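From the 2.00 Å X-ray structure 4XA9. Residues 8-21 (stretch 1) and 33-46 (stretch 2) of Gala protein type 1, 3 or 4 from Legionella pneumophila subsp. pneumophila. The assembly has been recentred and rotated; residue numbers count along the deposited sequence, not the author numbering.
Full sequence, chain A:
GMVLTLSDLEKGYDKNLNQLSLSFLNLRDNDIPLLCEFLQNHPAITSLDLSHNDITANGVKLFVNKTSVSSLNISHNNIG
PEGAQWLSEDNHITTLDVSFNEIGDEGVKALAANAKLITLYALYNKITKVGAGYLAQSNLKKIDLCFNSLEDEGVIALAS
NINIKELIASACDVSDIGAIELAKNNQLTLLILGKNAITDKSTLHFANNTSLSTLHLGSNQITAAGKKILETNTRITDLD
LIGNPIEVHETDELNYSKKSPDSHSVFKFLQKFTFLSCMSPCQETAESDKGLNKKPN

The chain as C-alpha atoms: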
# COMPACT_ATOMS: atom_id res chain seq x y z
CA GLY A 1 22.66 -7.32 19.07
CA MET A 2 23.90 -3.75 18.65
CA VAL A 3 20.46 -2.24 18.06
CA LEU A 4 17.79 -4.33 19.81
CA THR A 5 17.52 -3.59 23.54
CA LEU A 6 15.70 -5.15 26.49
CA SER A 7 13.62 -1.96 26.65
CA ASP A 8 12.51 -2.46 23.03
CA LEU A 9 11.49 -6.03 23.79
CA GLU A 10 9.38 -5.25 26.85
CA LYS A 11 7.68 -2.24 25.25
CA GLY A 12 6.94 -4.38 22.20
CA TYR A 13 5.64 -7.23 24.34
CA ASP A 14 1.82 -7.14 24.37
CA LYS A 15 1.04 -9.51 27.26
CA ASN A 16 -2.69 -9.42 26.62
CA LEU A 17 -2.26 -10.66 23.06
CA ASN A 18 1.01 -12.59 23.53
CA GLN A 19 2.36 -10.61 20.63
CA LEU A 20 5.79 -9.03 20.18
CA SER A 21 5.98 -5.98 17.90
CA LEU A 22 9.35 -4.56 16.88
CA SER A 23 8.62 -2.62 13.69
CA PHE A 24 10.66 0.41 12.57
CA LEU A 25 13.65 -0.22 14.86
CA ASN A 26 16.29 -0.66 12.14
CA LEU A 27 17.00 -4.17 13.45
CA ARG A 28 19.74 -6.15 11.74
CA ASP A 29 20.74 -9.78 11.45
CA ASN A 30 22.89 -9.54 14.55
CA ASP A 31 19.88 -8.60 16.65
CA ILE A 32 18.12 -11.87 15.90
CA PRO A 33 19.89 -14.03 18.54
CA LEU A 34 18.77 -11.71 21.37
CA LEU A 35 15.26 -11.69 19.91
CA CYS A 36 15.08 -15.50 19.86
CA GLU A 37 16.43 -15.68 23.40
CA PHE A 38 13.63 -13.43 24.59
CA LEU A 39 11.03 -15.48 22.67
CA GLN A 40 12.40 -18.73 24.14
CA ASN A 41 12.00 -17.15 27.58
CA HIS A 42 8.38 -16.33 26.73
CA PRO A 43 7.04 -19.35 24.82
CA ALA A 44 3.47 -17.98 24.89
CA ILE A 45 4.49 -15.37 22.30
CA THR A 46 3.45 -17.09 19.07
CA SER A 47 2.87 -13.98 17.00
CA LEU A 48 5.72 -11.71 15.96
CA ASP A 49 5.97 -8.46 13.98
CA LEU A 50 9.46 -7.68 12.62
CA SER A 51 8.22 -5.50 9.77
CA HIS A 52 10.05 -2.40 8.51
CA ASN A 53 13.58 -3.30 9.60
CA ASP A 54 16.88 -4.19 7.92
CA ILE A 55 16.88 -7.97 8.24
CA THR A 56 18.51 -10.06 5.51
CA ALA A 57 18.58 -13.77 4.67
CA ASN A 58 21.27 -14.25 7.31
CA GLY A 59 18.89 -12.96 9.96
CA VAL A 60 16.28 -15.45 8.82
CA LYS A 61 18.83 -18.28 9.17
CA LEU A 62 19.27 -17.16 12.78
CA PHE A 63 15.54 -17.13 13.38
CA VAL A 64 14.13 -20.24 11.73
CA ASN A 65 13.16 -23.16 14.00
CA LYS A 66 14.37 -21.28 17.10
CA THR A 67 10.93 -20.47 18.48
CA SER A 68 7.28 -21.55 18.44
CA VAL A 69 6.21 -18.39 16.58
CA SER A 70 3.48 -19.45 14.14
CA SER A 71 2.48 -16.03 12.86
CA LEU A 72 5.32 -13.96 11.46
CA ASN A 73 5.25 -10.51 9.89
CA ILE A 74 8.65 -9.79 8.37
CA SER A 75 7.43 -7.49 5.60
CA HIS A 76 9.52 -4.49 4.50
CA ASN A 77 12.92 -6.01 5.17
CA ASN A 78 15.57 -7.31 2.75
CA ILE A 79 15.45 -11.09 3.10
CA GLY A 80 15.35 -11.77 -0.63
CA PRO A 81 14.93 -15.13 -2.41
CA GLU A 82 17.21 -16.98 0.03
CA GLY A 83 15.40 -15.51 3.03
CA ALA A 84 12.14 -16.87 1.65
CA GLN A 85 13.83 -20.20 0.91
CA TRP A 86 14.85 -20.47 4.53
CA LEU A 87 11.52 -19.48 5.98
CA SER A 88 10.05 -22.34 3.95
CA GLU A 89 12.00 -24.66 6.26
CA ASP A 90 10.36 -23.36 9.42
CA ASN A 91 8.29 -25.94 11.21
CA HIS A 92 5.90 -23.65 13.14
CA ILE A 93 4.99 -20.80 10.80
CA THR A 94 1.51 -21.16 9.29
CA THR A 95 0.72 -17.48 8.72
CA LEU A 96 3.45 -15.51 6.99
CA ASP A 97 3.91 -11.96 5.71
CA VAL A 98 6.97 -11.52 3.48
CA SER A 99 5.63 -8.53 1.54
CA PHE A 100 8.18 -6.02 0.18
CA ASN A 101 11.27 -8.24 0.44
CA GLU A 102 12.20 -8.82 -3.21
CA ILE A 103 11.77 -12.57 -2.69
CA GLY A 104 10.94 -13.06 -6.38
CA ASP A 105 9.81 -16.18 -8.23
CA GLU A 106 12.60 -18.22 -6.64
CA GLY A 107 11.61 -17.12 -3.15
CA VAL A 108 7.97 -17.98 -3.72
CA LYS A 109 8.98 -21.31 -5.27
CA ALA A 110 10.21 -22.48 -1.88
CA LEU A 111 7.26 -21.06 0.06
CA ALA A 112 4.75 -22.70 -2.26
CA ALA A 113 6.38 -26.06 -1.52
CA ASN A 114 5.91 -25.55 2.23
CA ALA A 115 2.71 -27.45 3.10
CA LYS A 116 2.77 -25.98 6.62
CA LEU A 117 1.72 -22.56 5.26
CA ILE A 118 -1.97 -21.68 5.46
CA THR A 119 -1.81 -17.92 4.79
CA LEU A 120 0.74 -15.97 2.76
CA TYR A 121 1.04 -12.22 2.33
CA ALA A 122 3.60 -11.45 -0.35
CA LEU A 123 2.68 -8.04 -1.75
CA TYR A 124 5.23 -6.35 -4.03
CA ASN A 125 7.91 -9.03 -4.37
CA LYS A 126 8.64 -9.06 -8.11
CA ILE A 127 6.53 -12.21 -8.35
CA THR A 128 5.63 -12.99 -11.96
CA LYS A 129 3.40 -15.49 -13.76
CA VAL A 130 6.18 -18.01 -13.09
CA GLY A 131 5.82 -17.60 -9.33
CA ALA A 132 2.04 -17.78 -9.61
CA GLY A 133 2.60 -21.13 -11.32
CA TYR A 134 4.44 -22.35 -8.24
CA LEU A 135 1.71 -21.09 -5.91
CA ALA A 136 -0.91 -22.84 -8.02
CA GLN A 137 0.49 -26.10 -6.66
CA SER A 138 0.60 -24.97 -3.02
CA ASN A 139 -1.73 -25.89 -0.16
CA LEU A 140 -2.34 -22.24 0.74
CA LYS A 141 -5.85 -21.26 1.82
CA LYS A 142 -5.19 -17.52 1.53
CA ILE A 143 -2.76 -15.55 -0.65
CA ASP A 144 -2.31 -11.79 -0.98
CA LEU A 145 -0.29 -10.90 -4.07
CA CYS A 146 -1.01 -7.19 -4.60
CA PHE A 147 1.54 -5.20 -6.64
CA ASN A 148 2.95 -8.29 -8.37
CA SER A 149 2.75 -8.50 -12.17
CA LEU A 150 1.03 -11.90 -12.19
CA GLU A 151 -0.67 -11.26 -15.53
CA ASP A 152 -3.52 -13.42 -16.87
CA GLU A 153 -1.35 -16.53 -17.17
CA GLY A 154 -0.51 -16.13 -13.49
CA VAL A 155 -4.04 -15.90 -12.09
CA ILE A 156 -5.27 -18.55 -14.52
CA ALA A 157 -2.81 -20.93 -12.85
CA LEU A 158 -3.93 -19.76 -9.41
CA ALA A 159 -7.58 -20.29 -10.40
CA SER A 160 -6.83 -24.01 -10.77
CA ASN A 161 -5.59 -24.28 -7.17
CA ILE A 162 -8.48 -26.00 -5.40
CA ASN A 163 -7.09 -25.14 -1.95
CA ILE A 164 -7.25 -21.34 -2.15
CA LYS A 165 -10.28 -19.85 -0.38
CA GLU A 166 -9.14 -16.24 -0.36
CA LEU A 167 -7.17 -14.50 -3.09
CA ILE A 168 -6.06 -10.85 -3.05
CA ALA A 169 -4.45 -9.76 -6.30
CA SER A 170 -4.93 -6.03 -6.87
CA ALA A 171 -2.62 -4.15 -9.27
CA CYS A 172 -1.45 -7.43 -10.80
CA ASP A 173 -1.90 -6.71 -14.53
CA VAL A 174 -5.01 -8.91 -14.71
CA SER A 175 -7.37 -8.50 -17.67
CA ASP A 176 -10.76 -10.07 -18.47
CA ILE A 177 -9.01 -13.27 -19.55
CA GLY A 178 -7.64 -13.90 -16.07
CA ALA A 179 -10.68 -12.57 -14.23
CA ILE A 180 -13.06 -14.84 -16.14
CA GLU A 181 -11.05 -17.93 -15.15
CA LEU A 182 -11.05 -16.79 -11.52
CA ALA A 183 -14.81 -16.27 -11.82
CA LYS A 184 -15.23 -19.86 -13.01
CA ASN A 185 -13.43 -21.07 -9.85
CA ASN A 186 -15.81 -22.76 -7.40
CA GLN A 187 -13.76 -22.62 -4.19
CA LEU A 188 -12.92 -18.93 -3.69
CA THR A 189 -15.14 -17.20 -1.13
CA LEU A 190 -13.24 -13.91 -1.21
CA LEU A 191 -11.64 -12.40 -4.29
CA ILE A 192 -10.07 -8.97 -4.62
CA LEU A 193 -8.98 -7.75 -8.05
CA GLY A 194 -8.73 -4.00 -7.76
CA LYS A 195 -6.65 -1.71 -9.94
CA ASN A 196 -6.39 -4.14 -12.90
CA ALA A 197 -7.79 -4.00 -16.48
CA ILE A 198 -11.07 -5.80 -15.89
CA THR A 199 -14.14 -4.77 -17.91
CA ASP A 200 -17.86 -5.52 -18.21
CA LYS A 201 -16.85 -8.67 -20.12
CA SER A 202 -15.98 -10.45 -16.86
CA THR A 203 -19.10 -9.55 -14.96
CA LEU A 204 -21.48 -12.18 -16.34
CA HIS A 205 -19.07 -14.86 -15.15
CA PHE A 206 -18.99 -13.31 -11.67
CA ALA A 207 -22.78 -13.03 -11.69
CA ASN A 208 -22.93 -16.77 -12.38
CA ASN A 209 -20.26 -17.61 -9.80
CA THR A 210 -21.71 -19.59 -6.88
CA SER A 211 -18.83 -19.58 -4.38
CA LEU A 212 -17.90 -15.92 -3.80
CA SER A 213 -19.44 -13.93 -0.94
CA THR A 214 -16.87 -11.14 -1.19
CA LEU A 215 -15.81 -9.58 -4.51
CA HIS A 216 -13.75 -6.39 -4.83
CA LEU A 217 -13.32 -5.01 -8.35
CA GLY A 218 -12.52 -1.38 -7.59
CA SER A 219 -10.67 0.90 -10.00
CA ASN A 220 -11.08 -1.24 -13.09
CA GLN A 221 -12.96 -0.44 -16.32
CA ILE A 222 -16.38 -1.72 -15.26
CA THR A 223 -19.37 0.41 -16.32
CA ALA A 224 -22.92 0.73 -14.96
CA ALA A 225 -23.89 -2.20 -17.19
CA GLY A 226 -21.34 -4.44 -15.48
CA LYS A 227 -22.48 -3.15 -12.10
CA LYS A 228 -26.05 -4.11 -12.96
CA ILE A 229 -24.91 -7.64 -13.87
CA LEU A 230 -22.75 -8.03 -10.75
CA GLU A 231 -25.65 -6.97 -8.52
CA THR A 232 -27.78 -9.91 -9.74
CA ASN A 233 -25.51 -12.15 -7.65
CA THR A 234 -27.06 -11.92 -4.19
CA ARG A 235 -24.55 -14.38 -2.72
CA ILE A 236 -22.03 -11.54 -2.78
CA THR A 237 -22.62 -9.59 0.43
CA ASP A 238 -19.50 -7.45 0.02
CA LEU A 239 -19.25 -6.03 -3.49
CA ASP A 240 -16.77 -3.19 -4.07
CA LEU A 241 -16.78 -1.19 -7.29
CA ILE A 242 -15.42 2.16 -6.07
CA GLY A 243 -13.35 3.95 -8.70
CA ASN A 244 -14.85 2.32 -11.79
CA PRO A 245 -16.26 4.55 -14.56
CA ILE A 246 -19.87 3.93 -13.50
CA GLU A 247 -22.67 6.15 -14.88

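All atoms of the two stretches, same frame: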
# COMPACT_ATOMS: atom_id res chain seq x y z
N ASP A 8 13.28 -2.22 24.25
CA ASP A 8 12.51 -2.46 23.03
C ASP A 8 11.62 -3.68 23.17
O ASP A 8 10.43 -3.64 22.87
CB ASP A 8 13.42 -2.66 21.81
CG ASP A 8 14.19 -1.42 21.43
OD1 ASP A 8 13.69 -0.30 21.67
OD2 ASP A 8 15.30 -1.57 20.87
N LEU A 9 12.21 -4.77 23.65
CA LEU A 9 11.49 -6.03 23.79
C LEU A 9 10.30 -5.94 24.75
O LEU A 9 9.23 -6.46 24.45
CB LEU A 9 12.46 -7.13 24.24
CG LEU A 9 13.42 -7.58 23.14
CD1 LEU A 9 14.62 -8.33 23.70
CD2 LEU A 9 12.68 -8.45 22.12
N GLU A 10 10.48 -5.29 25.89
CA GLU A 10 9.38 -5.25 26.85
C GLU A 10 8.30 -4.24 26.45
O GLU A 10 7.12 -4.45 26.73
CB GLU A 10 9.88 -4.95 28.26
CG GLU A 10 9.68 -6.12 29.24
CD GLU A 10 8.26 -6.21 29.77
OE1 GLU A 10 7.70 -5.17 30.16
OE2 GLU A 10 7.69 -7.33 29.80
N LYS A 11 8.68 -3.17 25.77
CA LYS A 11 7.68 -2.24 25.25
C LYS A 11 6.91 -2.86 24.08
O LYS A 11 5.73 -2.58 23.88
CB LYS A 11 8.33 -0.92 24.85
CG LYS A 11 8.93 -0.18 26.03
CD LYS A 11 9.67 1.07 25.61
CE LYS A 11 9.96 1.95 26.81
NZ LYS A 11 10.36 3.32 26.40
N GLY A 12 7.58 -3.73 23.33
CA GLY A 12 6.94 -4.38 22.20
C GLY A 12 6.12 -5.59 22.60
O GLY A 12 5.33 -6.11 21.82
N TYR A 13 6.32 -6.05 23.84
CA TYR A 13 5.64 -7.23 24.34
C TYR A 13 4.22 -6.91 24.82
O TYR A 13 4.03 -6.37 25.90
CB TYR A 13 6.47 -7.85 25.48
CG TYR A 13 5.95 -9.15 26.06
CD1 TYR A 13 4.96 -9.89 25.42
CD2 TYR A 13 6.44 -9.63 27.27
CE1 TYR A 13 4.48 -11.07 25.96
CE2 TYR A 13 5.97 -10.81 27.82
CZ TYR A 13 5.00 -11.52 27.16
OH TYR A 13 4.53 -12.70 27.71
N ASP A 14 3.23 -7.24 23.99
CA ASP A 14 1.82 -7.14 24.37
C ASP A 14 1.40 -8.41 25.11
O ASP A 14 1.16 -9.44 24.49
CB ASP A 14 0.95 -6.91 23.13
CG ASP A 14 -0.51 -6.59 23.46
OD1 ASP A 14 -1.05 -7.12 24.47
OD2 ASP A 14 -1.12 -5.82 22.70
N LYS A 15 1.31 -8.33 26.43
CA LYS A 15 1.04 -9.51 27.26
C LYS A 15 -0.42 -9.94 27.22
O LYS A 15 -0.75 -11.06 27.61
CB LYS A 15 1.47 -9.25 28.70
CG LYS A 15 2.97 -9.36 28.92
CD LYS A 15 3.42 -8.76 30.24
CE LYS A 15 3.34 -7.24 30.21
NZ LYS A 15 3.91 -6.63 31.44
N ASN A 16 -1.29 -9.06 26.75
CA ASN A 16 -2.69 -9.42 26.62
C ASN A 16 -2.91 -10.26 25.37
O ASN A 16 -3.76 -11.16 25.36
CB ASN A 16 -3.57 -8.18 26.59
CG ASN A 16 -3.53 -7.42 27.90
OD1 ASN A 16 -2.97 -6.32 27.98
ND2 ASN A 16 -4.12 -7.99 28.94
N LEU A 17 -2.13 -9.99 24.34
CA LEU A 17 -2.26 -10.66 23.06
C LEU A 17 -1.14 -11.67 22.81
O LEU A 17 -1.17 -12.38 21.80
CB LEU A 17 -2.31 -9.64 21.92
CG LEU A 17 -3.47 -8.65 21.94
CD1 LEU A 17 -3.36 -7.68 20.79
CD2 LEU A 17 -4.79 -9.41 21.88
N ASN A 18 -0.16 -11.72 23.71
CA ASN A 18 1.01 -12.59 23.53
C ASN A 18 1.63 -12.36 22.17
O ASN A 18 1.87 -13.28 21.38
CB ASN A 18 0.63 -14.05 23.73
CG ASN A 18 0.51 -14.42 25.19
OD1 ASN A 18 1.29 -13.94 26.01
ND2 ASN A 18 -0.47 -15.25 25.53
N GLN A 19 1.90 -11.09 21.92
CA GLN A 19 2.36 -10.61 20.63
C GLN A 19 3.56 -9.71 20.88
O GLN A 19 3.55 -8.90 21.80
CB GLN A 19 1.22 -9.85 19.92
CG GLN A 19 1.66 -8.67 19.07
CD GLN A 19 1.94 -9.08 17.65
OE1 GLN A 19 1.80 -10.25 17.30
NE2 GLN A 19 2.33 -8.12 16.82
N LEU A 20 4.61 -9.89 20.08
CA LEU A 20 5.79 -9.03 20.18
C LEU A 20 5.91 -8.20 18.91
O LEU A 20 6.04 -8.75 17.82
CB LEU A 20 7.06 -9.86 20.40
CG LEU A 20 8.40 -9.12 20.53
CD1 LEU A 20 8.35 -8.05 21.64
CD2 LEU A 20 9.54 -10.11 20.79
N SER A 21 5.89 -6.87 19.05
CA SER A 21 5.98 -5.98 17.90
C SER A 21 7.22 -5.11 17.96
O SER A 21 7.42 -4.37 18.93
CB SER A 21 4.73 -5.10 17.80
OG SER A 21 3.57 -5.90 17.68
N PRO A 33 19.67 -13.16 17.37
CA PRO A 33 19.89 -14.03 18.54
C PRO A 33 19.26 -13.53 19.84
O PRO A 33 18.64 -14.33 20.54
CB PRO A 33 21.42 -14.07 18.66
CG PRO A 33 21.89 -13.92 17.26
CD PRO A 33 20.93 -12.92 16.64
N LEU A 34 19.39 -12.25 20.16
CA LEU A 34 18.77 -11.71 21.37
C LEU A 34 17.25 -11.85 21.30
O LEU A 34 16.61 -12.27 22.27
CB LEU A 34 19.14 -10.24 21.58
CG LEU A 34 18.47 -9.54 22.76
CD1 LEU A 34 18.80 -10.24 24.07
CD2 LEU A 34 18.90 -8.08 22.82
N LEU A 35 16.69 -11.50 20.15
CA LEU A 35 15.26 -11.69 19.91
C LEU A 35 14.79 -13.11 20.23
O LEU A 35 13.83 -13.31 20.99
CB LEU A 35 14.93 -11.36 18.45
CG LEU A 35 13.52 -11.74 18.00
CD1 LEU A 35 12.50 -10.88 18.74
CD2 LEU A 35 13.39 -11.60 16.50
N CYS A 36 15.47 -14.11 19.67
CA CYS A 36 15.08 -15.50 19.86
C CYS A 36 15.23 -15.94 21.31
O CYS A 36 14.45 -16.75 21.81
CB CYS A 36 15.90 -16.42 18.96
SG CYS A 36 15.53 -16.20 17.20
N GLU A 37 16.24 -15.40 21.99
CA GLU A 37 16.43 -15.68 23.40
C GLU A 37 15.23 -15.21 24.20
O GLU A 37 14.71 -15.93 25.06
CB GLU A 37 17.70 -15.01 23.92
CG GLU A 37 18.70 -15.99 24.45
CD GLU A 37 19.79 -15.32 25.26
OE1 GLU A 37 20.09 -14.13 25.00
OE2 GLU A 37 20.34 -16.00 26.15
N PHE A 38 14.78 -13.99 23.92
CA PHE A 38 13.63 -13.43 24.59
C PHE A 38 12.37 -14.25 24.31
O PHE A 38 11.56 -14.50 25.21
CB PHE A 38 13.42 -11.97 24.18
CG PHE A 38 12.30 -11.28 24.90
CD1 PHE A 38 12.52 -10.69 26.15
CD2 PHE A 38 11.04 -11.20 24.34
CE1 PHE A 38 11.50 -10.05 26.81
CE2 PHE A 38 10.02 -10.56 25.00
CZ PHE A 38 10.25 -9.98 26.25
N LEU A 39 12.20 -14.68 23.06
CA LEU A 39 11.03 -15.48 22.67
C LEU A 39 11.06 -16.85 23.33
O LEU A 39 10.02 -17.37 23.73
CB LEU A 39 10.96 -15.63 21.15
CG LEU A 39 10.64 -14.34 20.38
CD1 LEU A 39 10.87 -14.54 18.89
CD2 LEU A 39 9.21 -13.88 20.65
N GLN A 40 12.25 -17.43 23.47
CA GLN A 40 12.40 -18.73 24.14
C GLN A 40 12.07 -18.63 25.63
O GLN A 40 11.58 -19.58 26.23
CB GLN A 40 13.81 -19.27 23.93
CG GLN A 40 14.04 -19.79 22.52
CD GLN A 40 15.50 -19.99 22.20
OE1 GLN A 40 16.38 -19.47 22.89
NE2 GLN A 40 15.77 -20.75 21.15
N ASN A 41 12.35 -17.46 26.20
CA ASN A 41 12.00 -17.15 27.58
C ASN A 41 10.51 -16.87 27.77
O ASN A 41 10.01 -16.88 28.90
CB ASN A 41 12.80 -15.94 28.08
CG ASN A 41 14.25 -16.28 28.39
OD1 ASN A 41 14.71 -17.39 28.15
ND2 ASN A 41 14.98 -15.30 28.92
N HIS A 42 9.81 -16.59 26.68
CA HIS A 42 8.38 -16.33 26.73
C HIS A 42 7.64 -17.12 25.67
O HIS A 42 7.16 -16.55 24.70
CB HIS A 42 8.08 -14.84 26.56
CG HIS A 42 8.81 -13.97 27.53
ND1 HIS A 42 10.11 -13.57 27.33
CD2 HIS A 42 8.43 -13.43 28.71
CE1 HIS A 42 10.50 -12.82 28.34
NE2 HIS A 42 9.50 -12.72 29.19
N PRO A 43 7.55 -18.45 25.85
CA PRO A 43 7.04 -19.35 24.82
C PRO A 43 5.58 -19.07 24.42
O PRO A 43 5.15 -19.53 23.37
CB PRO A 43 7.17 -20.73 25.46
CG PRO A 43 7.21 -20.47 26.93
CD PRO A 43 7.92 -19.17 27.09
N ALA A 44 4.85 -18.31 25.23
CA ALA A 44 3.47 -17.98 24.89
C ALA A 44 3.39 -16.99 23.72
O ALA A 44 2.34 -16.88 23.08
CB ALA A 44 2.75 -17.42 26.11
N ILE A 45 4.47 -16.27 23.46
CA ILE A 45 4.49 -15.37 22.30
C ILE A 45 4.57 -16.20 21.02
O ILE A 45 5.61 -16.77 20.71
CB ILE A 45 5.67 -14.38 22.35
CG1 ILE A 45 5.72 -13.66 23.70
CG2 ILE A 45 5.56 -13.38 21.22
CD1 ILE A 45 6.86 -12.68 23.85
N THR A 46 3.47 -16.27 20.28
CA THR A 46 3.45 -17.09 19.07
C THR A 46 3.18 -16.23 17.85
O THR A 46 3.07 -16.73 16.72
CB THR A 46 2.40 -18.22 19.17
OG1 THR A 46 1.10 -17.65 19.39
CG2 THR A 46 2.73 -19.13 20.34
O HOH W 1 9.25 -9.90 30.18

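The contact between residues 8-21 and 33-46 buries 567 Å² and is mainly apolar; no direct hydrogen bond crosses it. Leu9, Phe38 and Ile45 have the largest areas covered, and the remaining contacts group around them.

Leu9 lies on the helix of the first stretch with its CA-to-CB bond directed toward the helix of residues 33-41. Leu9 CB sits squarely over one face of the Phe38 ring, 3.9 Å from the ring centroid and only 7° off the normal, so that the aliphatic carbon makes a CH-pi contact. The side chain, with chi1 m and chi2 t, then reaches along the partner helix: Leu9 CD1 lies 3.9 Å from Phe38 CB and 4.1 Å from Leu34 CG, while Leu9 CD2 is 4.2 Å from Leu35 CD1. Leu9 thus touches Leu34, Leu35 and Phe38, which lie within about one turn of the helix.

Phe38, chi1 t, also points toward the first stretch and links its helix to the strands that follow. Leu20 CD2 packs 4.0 Å from Phe38 CD2, and the same methyl is 3.7 Å from Leu35 CD1 and 3.8 Å from Leu39 CD2. Phe38 also presents its edge to the face of Tyr13 in an offset arrangement, with centroids 5.9 Å apart and planes at 88°. Tyr13 in turn directs its edge toward the face of His42, the centroids 5.2 Å apart and the planes at 66°. The His42 ring is anchored from its own stretch, where His42 ND1 donates to Phe38 O at 2.7 Å in a nearly linear hydrogen bond. His42 NE2 donates weakly to a water at 3.0 Å, which itself donates to Glu10 OE2 at 3.0 Å, giving a bridge between the stretches.

Ile45 closes the far end, at the last position of a type I turn that starts at His42. Its CA-to-CB bond runs sideways, but the end of the side chain comes nearer: Ile45 CD1 lies over one face of the Tyr13 ring, 3.9 Å from the centroid and 24° off the normal, and Ile45 CG2 is 3.9 Å from Leu20 CB. The backbones also approach here. Asn18 O is 3.5 Å from Ile45 CA, with an angle of 157° at the hydrogen, consistent with a CA-H...O contact. Alongside, Asn18 CB rests 3.4 Å from Ala44 O.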